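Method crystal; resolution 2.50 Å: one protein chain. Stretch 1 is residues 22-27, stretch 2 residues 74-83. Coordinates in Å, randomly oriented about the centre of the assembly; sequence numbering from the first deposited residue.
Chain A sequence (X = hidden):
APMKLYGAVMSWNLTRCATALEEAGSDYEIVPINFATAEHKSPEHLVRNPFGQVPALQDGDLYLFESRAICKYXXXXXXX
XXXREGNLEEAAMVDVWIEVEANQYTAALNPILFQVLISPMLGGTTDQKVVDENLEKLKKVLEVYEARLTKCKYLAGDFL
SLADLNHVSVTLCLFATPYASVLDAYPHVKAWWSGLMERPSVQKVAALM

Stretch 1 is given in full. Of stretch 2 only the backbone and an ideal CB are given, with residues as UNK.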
ATOM      1  N   GLU A  22      -4.883  14.842 -13.112  1.00 31.58           N
ATOM      2  CA  GLU A  22      -4.383  15.960 -13.908  1.00 31.97           C
ATOM      3  C   GLU A  22      -3.406  15.500 -14.964  1.00 34.38           C
ATOM      4  O   GLU A  22      -3.386  16.059 -16.045  1.00 40.31           O
ATOM      5  CB  GLU A  22      -3.693  16.990 -13.006  1.00 28.89           C
ATOM      6  CG  GLU A  22      -4.626  17.788 -12.101  1.00 35.23           C
ATOM      7  CD  GLU A  22      -5.568  18.713 -12.864  1.00 38.53           C
ATOM      8  OE1 GLU A  22      -5.276  19.033 -14.031  1.00 45.04           O
ATOM      9  OE2 GLU A  22      -6.595  19.139 -12.293  1.00 38.85           O
ATOM     10  N   GLU A  23      -2.591  14.504 -14.641  1.00 35.96           N
ATOM     11  CA  GLU A  23      -1.585  13.979 -15.553  1.00 35.56           C
ATOM     12  C   GLU A  23      -2.191  13.089 -16.627  1.00 37.13           C
ATOM     13  O   GLU A  23      -1.745  13.129 -17.765  1.00 38.33           O
ATOM     14  CB  GLU A  23      -0.523  13.223 -14.747  1.00 32.06           C
ATOM     15  CG  GLU A  23       0.693  12.778 -15.538  1.00 41.04           C
ATOM     16  CD  GLU A  23       1.568  13.929 -16.026  1.00 43.10           C
ATOM     17  OE1 GLU A  23       1.928  14.811 -15.215  1.00 44.89           O
ATOM     18  OE2 GLU A  23       1.919  13.934 -17.223  1.00 45.30           O
ATOM     19  N   ALA A  24      -3.185  12.285 -16.271  1.00 37.53           N
ATOM     20  CA  ALA A  24      -3.830  11.407 -17.244  1.00 38.17           C
ATOM     21  C   ALA A  24      -4.730  12.217 -18.124  1.00 36.42           C
ATOM     22  O   ALA A  24      -5.173  11.720 -19.144  1.00 36.66           O
ATOM     23  CB  ALA A  24      -4.618  10.282 -16.521  1.00 32.76           C
ATOM     24  N   GLY A  25      -4.999  13.457 -17.724  1.00 36.09           N
ATOM     25  CA  GLY A  25      -5.868  14.320 -18.498  1.00 36.47           C
ATOM     26  C   GLY A  25      -7.309  13.874 -18.375  1.00 39.53           C
ATOM     27  O   GLY A  25      -8.009  13.765 -19.369  1.00 39.77           O
ATOM     28  N   SER A  26      -7.743  13.623 -17.142  1.00 40.46           N
ATOM     29  CA  SER A  26      -9.104  13.177 -16.865  1.00 38.37           C
ATOM     30  C   SER A  26     -10.087  14.297 -16.675  1.00 41.22           C
ATOM     31  O   SER A  26      -9.694  15.401 -16.308  1.00 43.33           O
ATOM     32  CB  SER A  26      -9.119  12.296 -15.623  1.00 30.33           C
ATOM     33  OG  SER A  26      -8.249  11.200 -15.776  1.00 33.31           O
ATOM     34  N   ASP A  27     -11.362  14.002 -16.913  1.00 44.19           N
ATOM     35  CA  ASP A  27     -12.442  14.971 -16.742  1.00 43.67           C
ATOM     36  C   ASP A  27     -12.917  14.755 -15.321  1.00 38.00           C
ATOM     37  O   ASP A  27     -13.418  13.683 -15.023  1.00 34.72           O
ATOM     38  CB  ASP A  27     -13.575  14.666 -17.740  1.00 51.70           C
ATOM     39  CG  ASP A  27     -14.450  15.884 -18.048  1.00 58.63           C
ATOM     40  OD1 ASP A  27     -14.187  16.988 -17.513  1.00 63.43           O
ATOM     41  OD2 ASP A  27     -15.406  15.733 -18.845  1.00 60.35           O
ATOM     42  N   UNK A  74      -7.329   6.079 -12.728  1.00 18.33           N
ATOM     43  CA  UNK A  74      -7.289   7.219 -13.627  1.00 19.61           C
ATOM     44  C   UNK A  74      -6.272   7.016 -14.725  1.00 25.00           C
ATOM     45  O   UNK A  74      -6.480   7.486 -15.837  1.00 27.28           O
ATOM     46  CB  UNK A  74      -6.976   8.501 -12.853  1.00 19.61           C
ATOM     47  N   UNK A  75      -5.167   6.342 -14.423  1.00 26.07           N
ATOM     48  CA  UNK A  75      -4.139   6.092 -15.428  1.00 26.85           C
ATOM     49  C   UNK A  75      -4.609   4.973 -16.302  1.00 27.40           C
ATOM     50  O   UNK A  75      -4.613   5.105 -17.507  1.00 30.21           O
ATOM     51  CB  UNK A  75      -2.787   5.760 -14.794  1.00 26.85           C
ATOM     52  N   UNK A  76      -5.063   3.905 -15.679  1.00 28.62           N
ATOM     53  CA  UNK A  76      -5.570   2.725 -16.357  1.00 32.76           C
ATOM     54  C   UNK A  76      -6.671   3.089 -17.372  1.00 33.56           C
ATOM     55  O   UNK A  76      -6.791   2.428 -18.392  1.00 33.60           O
ATOM     56  CB  UNK A  76      -6.104   1.724 -15.330  1.00 32.76           C
ATOM     57  N   UNK A  77      -7.436   4.142 -17.083  1.00 33.53           N
ATOM     58  CA  UNK A  77      -8.538   4.604 -17.929  1.00 31.88           C
ATOM     59  C   UNK A  77      -8.192   5.704 -18.931  1.00 32.23           C
ATOM     60  O   UNK A  77      -8.810   5.764 -19.977  1.00 32.34           O
ATOM     61  CB  UNK A  77      -9.670   5.106 -17.031  1.00 31.88           C
ATOM     62  N   UNK A  78      -7.246   6.584 -18.603  1.00 34.83           N
ATOM     63  CA  UNK A  78      -6.884   7.692 -19.493  1.00 31.47           C
ATOM     64  C   UNK A  78      -5.470   7.740 -19.980  1.00 29.33           C
ATOM     65  O   UNK A  78      -5.252   8.198 -21.083  1.00 32.39           O
ATOM     66  CB  UNK A  78      -7.173   9.017 -18.784  1.00 31.47           C
ATOM     67  N   UNK A  79      -4.507   7.313 -19.171  1.00 25.67           N
ATOM     68  CA  UNK A  79      -3.106   7.338 -19.574  1.00 24.89           C
ATOM     69  C   UNK A  79      -2.395   6.150 -18.990  1.00 24.65           C
ATOM     70  O   UNK A  79      -1.580   6.304 -18.105  1.00 28.47           O
ATOM     71  CB  UNK A  79      -2.425   8.637 -19.139  1.00 24.89           C
ATOM     72  N   UNK A  80      -2.647   4.957 -19.530  1.00 23.00           N
ATOM     73  CA  UNK A  80      -2.060   3.691 -19.093  1.00 23.63           C
ATOM     74  C   UNK A  80      -0.597   3.643 -19.149  1.00 23.61           C
ATOM     75  O   UNK A  80      -0.000   2.835 -18.462  1.00 24.85           O
ATOM     76  CB  UNK A  80      -2.606   2.533 -19.930  1.00 23.63           C
ATOM     77  N   UNK A  81      -0.004   4.499 -19.963  1.00 26.59           N
ATOM     78  CA  UNK A  81       1.439   4.552 -20.111  1.00 29.37           C
ATOM     79  C   UNK A  81       2.091   4.828 -18.772  1.00 31.12           C
ATOM     80  O   UNK A  81       3.236   4.454 -18.572  1.00 30.86           O
ATOM     81  CB  UNK A  81       1.842   5.617 -21.133  1.00 29.37           C
ATOM     82  N   UNK A  82       1.352   5.455 -17.859  1.00 31.00           N
ATOM     83  CA  UNK A  82       1.855   5.763 -16.522  1.00 29.93           C
ATOM     84  C   UNK A  82       1.976   4.503 -15.680  1.00 28.77           C
ATOM     85  O   UNK A  82       2.547   4.560 -14.605  1.00 30.86           O
ATOM     86  CB  UNK A  82       0.941   6.773 -15.826  1.00 29.93           C
ATOM     87  N   UNK A  83       1.427   3.393 -16.166  1.00 26.79           N
ATOM     88  CA  UNK A  83       1.472   2.103 -15.476  1.00 27.65           C
ATOM     89  C   UNK A  83       2.327   1.096 -16.215  1.00 29.78           C
ATOM     90  O   UNK A  83       2.528  -0.003 -15.715  1.00 29.14           O
ATOM     91  CB  UNK A  83       0.058   1.545 -15.299  1.00 27.65           C
TER

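At position 74 the backbone is helical and CA-to-CB runs sideways to stretch 1. The ideal CB lies 4.2 Å from Ser 26 OG and 4.7 Å from Ala 24 CB, so there is a little room beside it but no charge to answer; alanine, serine or another small residue would sit easily. The deposited residue is Ala 74. Its carbonyl makes the nearer contact, with Ala 74 O 3.4 Å from Ala 24 CB, and the same oxygen accepts a helical hydrogen bond from the backbone N of position 78 at 3.0 Å.

Position 75, also helical, points its CB sideways, 5.2 Å from Ala 24 CB. The view across to stretch 1 leaves the choice wide, with a preference for residues that tolerate a helix. It is Ala 75, whose CA comes within 4.4 Å of Ala 24 CB.

Positions 76 and 77 are helical, and neither ideal CB has any atom of stretch 1 within 5.5 Å. Long, polar or charged side chains are all possible. They are Arg 76 and Lys 77, both extended through chi1 and chi2 (t, t), and both find hydrogen-bonding partners elsewhere in the structure.

Position 78 is the first to face stretch 1 squarely. Its CB points toward it, 3.4 Å from Ala 24 O and 3.9 Å from Ser 26 OG, a hydroxyl that can give or accept a hydrogen bond. A short polar side chain suits: asparagine, aspartate, serine or threonine. The residue is Asn 78, with chi1 in m. Ser 26 OG donates to Asn 78 OD1 at 2.7 Å, the shortest contact between the stretches, while Asn 78 ND2 makes a weak hydrogen bond of 2.9 Å to Lys 77 O. The amide thus uses its acceptor across the interface and its donor within its own stretch.

Position 79 is where the chain leaves helical angles, at phi/psi -145/73. Its CB points toward stretch 1 and lies 3.6 Å from Ala 24 CA, so the start of the side chain must pack against Ala 24. Farther along is the carboxylate of Glu 23, which invites lysine or arginine; glutamine could also donate if it reached. Lys 79 has all four chi angles in t. The extended chain brings Lys 79 NZ to 3.4 Å from Glu 23 OE2, a salt bridge whose hydrogen bond is weak.

Positions 80 and 81 have CBs out of reach of stretch 1. At 80, phi of -59 at the start of a 3-10 segment permits proline, among many others, and Pro 80 fills it. At 81, phi/psi of -58/-25 continues the segment and no atom of stretch 1 lies within 5.5 Å of the ideal CB, so many residues would suit, polar and charged ones among them; it is Glu 81.

Position 82 points its CB toward stretch 1, but nothing lies within 5.5 Å of the ideal CB. A side chain must extend to touch the aliphatic part of Glu 23, so leucine or methionine would suit. Leu 82 (m, t) places CD1 3.9 Å from Glu 23 CG, a nonpolar contact.

Position 83 is out of reach; stretch 1 offers no pocket or partner, so polar and nonpolar side chains are equally possible on this evidence. It is Leu 83.

Stretch 2 74-83: AARKNKPELL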
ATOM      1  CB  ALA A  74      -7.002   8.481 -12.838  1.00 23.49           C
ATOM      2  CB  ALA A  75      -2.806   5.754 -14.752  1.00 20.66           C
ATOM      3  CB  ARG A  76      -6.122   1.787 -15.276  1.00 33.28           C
ATOM      4  CG  ARG A  76      -6.339   0.345 -15.663  1.00 40.17           C
ATOM      5  CD  ARG A  76      -7.160  -0.362 -14.576  1.00 45.76           C
ATOM      6  NE  ARG A  76      -6.388  -0.657 -13.371  1.00 39.78           N
ATOM      7  CZ  ARG A  76      -5.423  -1.569 -13.326  1.00 39.99           C
ATOM      8  NH1 ARG A  76      -5.114  -2.259 -14.418  1.00 39.38           N
ATOM      9  NH2 ARG A  76      -4.791  -1.816 -12.188  1.00 40.71           N
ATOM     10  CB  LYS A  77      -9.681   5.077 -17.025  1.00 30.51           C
ATOM     11  CG  LYS A  77     -10.792   5.863 -17.707  1.00 32.40           C
ATOM     12  CD  LYS A  77     -11.655   6.589 -16.672  1.00 34.48           C
ATOM     13  CE  LYS A  77     -12.737   7.461 -17.311  1.00 37.54           C
ATOM     14  NZ  LYS A  77     -13.818   6.679 -17.980  1.00 38.20           N
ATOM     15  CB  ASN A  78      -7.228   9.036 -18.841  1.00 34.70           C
ATOM     16  CG  ASN A  78      -8.718   9.324 -18.826  1.00 34.28           C
ATOM     17  OD1 ASN A  78      -9.163  10.240 -18.161  1.00 39.25           O
ATOM     18  ND2 ASN A  78      -9.491   8.541 -19.561  1.00 35.27           N
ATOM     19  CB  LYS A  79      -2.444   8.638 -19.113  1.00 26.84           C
ATOM     20  CG  LYS A  79      -1.302   9.104 -20.014  1.00 29.07           C
ATOM     21  CD  LYS A  79      -0.624  10.353 -19.484  1.00 29.62           C
ATOM     22  CE  LYS A  79       0.531  10.750 -20.390  1.00 36.29           C
ATOM     23  NZ  LYS A  79       1.488  11.681 -19.718  1.00 34.65           N
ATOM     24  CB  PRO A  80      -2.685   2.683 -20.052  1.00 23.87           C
ATOM     25  CG  PRO A  80      -2.886   3.482 -21.276  1.00 22.82           C
ATOM     26  CD  PRO A  80      -3.457   4.757 -20.741  1.00 22.29           C
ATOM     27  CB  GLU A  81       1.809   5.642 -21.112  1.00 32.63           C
ATOM     28  CG  GLU A  81       1.262   5.417 -22.528  1.00 47.56           C
ATOM     29  CD  GLU A  81      -0.240   5.661 -22.663  1.00 53.70           C
ATOM     30  OE1 GLU A  81      -0.757   6.593 -22.009  1.00 55.53           O
ATOM     31  OE2 GLU A  81      -0.899   4.923 -23.438  1.00 58.05           O
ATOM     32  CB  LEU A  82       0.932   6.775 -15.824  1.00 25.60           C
ATOM     33  CG  LEU A  82       0.929   8.235 -16.290  1.00 23.75           C
ATOM     34  CD1 LEU A  82      -0.246   8.998 -15.640  1.00 22.20           C
ATOM     35  CD2 LEU A  82       2.266   8.907 -15.940  1.00 13.62           C
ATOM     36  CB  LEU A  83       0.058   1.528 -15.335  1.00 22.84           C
ATOM     37  CG  LEU A  83      -0.771   1.678 -14.060  1.00 18.05           C
ATOM     38  CD1 LEU A  83      -0.046   2.558 -13.042  1.00 11.88           C
ATOM     39  CD2 LEU A  83      -2.168   2.235 -14.424  1.00 12.94           C
TER
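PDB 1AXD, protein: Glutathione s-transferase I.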